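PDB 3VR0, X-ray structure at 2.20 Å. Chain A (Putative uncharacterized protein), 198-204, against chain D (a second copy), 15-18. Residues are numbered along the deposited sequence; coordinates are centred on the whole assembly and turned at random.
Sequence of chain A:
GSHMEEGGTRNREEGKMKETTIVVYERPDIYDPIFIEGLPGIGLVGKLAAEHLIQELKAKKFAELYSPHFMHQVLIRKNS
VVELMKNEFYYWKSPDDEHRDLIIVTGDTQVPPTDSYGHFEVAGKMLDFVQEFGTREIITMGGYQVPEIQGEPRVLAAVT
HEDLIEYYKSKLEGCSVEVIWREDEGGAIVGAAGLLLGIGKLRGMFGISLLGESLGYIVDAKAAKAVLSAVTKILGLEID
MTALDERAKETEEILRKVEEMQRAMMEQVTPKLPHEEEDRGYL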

# COMPACT_ATOMS: atom_id res chain seq x y z
N GLY A 198 2.08 11.31 20.42
CA GLY A 198 0.87 10.48 20.59
C GLY A 198 1.27 9.07 21.01
O GLY A 198 0.62 8.42 21.87
N ILE A 199 2.32 8.55 20.38
CA ILE A 199 2.80 7.23 20.75
C ILE A 199 3.52 7.31 22.08
O ILE A 199 3.33 6.44 22.95
CB ILE A 199 3.74 6.59 19.69
CG1 ILE A 199 3.03 6.53 18.34
CG2 ILE A 199 4.19 5.20 20.21
CD1 ILE A 199 3.90 6.14 17.17
N GLY A 200 4.33 8.36 22.24
CA GLY A 200 5.00 8.58 23.53
C GLY A 200 4.05 8.52 24.72
O GLY A 200 4.28 7.80 25.73
N LYS A 201 2.96 9.28 24.61
CA LYS A 201 1.92 9.32 25.61
C LYS A 201 1.47 7.92 26.07
O LYS A 201 1.27 7.72 27.26
CB LYS A 201 0.75 10.08 25.01
CG LYS A 201 -0.30 10.52 25.93
CD LYS A 201 -1.20 11.45 25.15
CE LYS A 201 -2.49 11.62 25.90
NZ LYS A 201 -3.10 12.75 25.21
N LEU A 202 1.34 6.95 25.16
CA LEU A 202 0.97 5.56 25.54
C LEU A 202 2.05 4.81 26.34
O LEU A 202 1.77 3.77 26.96
CB LEU A 202 0.65 4.67 24.31
CG LEU A 202 -0.42 5.14 23.30
CD1 LEU A 202 -0.58 4.11 22.14
CD2 LEU A 202 -1.70 5.34 24.08
N ARG A 203 3.27 5.32 26.31
CA ARG A 203 4.35 4.71 27.05
C ARG A 203 4.68 5.46 28.32
O ARG A 203 5.77 5.29 28.84
CB ARG A 203 5.62 4.73 26.20
CG ARG A 203 5.50 4.04 24.90
CD ARG A 203 6.79 4.20 24.13
NE ARG A 203 6.64 3.50 22.87
CZ ARG A 203 7.66 2.92 22.23
NH1 ARG A 203 8.91 2.91 22.76
NH2 ARG A 203 7.40 2.33 21.08
N GLY A 204 3.83 6.41 28.74
CA GLY A 204 4.16 7.27 29.91
C GLY A 204 5.15 8.37 29.62
O GLY A 204 5.74 8.96 30.55
N GLY D 15 3.89 0.59 24.98
CA GLY D 15 2.90 0.97 23.91
C GLY D 15 3.53 0.79 22.52
O GLY D 15 3.72 1.77 21.79
N LYS D 16 3.89 -0.45 22.20
CA LYS D 16 4.37 -0.82 20.88
C LYS D 16 3.18 -0.77 19.94
O LYS D 16 2.04 -1.15 20.30
CB LYS D 16 4.97 -2.24 20.84
CG LYS D 16 6.39 -2.37 21.41
CD LYS D 16 6.63 -3.83 21.88
CE LYS D 16 7.75 -3.92 22.94
NZ LYS D 16 7.53 -5.02 23.96
N MET D 17 3.45 -0.28 18.74
CA MET D 17 2.39 -0.15 17.75
C MET D 17 2.86 -0.95 16.55
O MET D 17 2.94 -0.41 15.45
CB MET D 17 2.16 1.34 17.39
CG MET D 17 1.58 2.22 18.53
SD MET D 17 -0.22 1.99 18.70
CE MET D 17 -0.75 2.59 17.10
N LYS D 18 3.20 -2.23 16.78
CA LYS D 18 3.52 -3.19 15.70
C LYS D 18 2.24 -3.68 15.07
O LYS D 18 2.21 -4.03 13.89
CB LYS D 18 4.33 -4.40 16.19
CG LYS D 18 5.75 -4.07 16.62
CD LYS D 18 6.73 -5.14 16.13
CE LYS D 18 8.13 -4.89 16.64
NZ LYS D 18 8.96 -6.13 16.54

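Contacts between copies of a protein need not rest on hydrogen bonds, and the meeting of a helical segment of chain A, and the residues after it, with a short irregular piece of chain D is a compact example. No hydrogen bond passes between the two stretches. What joins them is the packing of a few apolar side chains and the close approach of a side chain to a residue that has none, which together bury 251 Å² summed over both sides.

The chain A stretch enters as helix, and Gly A198, buried in the assembly, makes no contact with chain D. The first residue to do so is Ile A199. Its CA-to-CB bond runs sideways to the partner, yet the branching at CB brings a methyl group within range: CG2 of Ile A199 lies 3.8 Å from O of Gly D15 and 4.3 Å from CG of Met D17. With chi1 in m and chi2 in t, CG2 makes the closest approach, and the rest of the aliphatic side chain lies little farther from the methionine, as suits a buried apolar residue. The interaction is one of van der Waals packing, fitting for a buried aliphatic residue.

The next two residues leave the partner alone. Gly A200 has no side chain, and a CB there would point away from chain D; the long, all-t side chain of Lys A201 stays out of reach of chain D and its NZ is hydrogen-bonded elsewhere in the structure. Their carbonyl groups take part in hydrogen bonds within the stretch: N of Arg A203 donates to O of Gly A200 at 2.7 Å, and N of Gly A204 to O of Lys A201 at 3.2 Å.

Leu A202 directs its CA-to-CB bond toward chain D, and its CD1 comes within 4.1 Å of SD of Met D17. The methionine answers with a CA-to-CB bond of its own that points toward chain A. All three of its chi angles are in m; the first two set SD against the leucine, while CG remains near Ile A199. A flexible, unbranched apolar side chain is well suited to touching both. Beside this pair lies Gly D15, where the absence of a side chain matters: an ideal CB would point toward chain A and stand 2.9 Å from CB of Leu A202, a clash. Glycine thus lets the backbones draw close, with CA of Gly D15 4.3 Å from O of Leu A202.

At Arg A203 the backbones are nearest in register, its CA 5.1 Å from CA of Gly D15. The side chain starts sideways, but its end comes nearer. NE of Arg A203 sits 3.6 Å from O of Gly D15, a polar approach without a hydrogen bond, and NH2 of Arg A203 lies 4.4 Å from CA of Lys D16. Both terminal nitrogens are hydrogen-bonded elsewhere in the structure. Lys D16 turns its own CA-to-CB bond away. Gly A204, with a phi of 77° that favours glycine, ends the stretch out of reach of chain D.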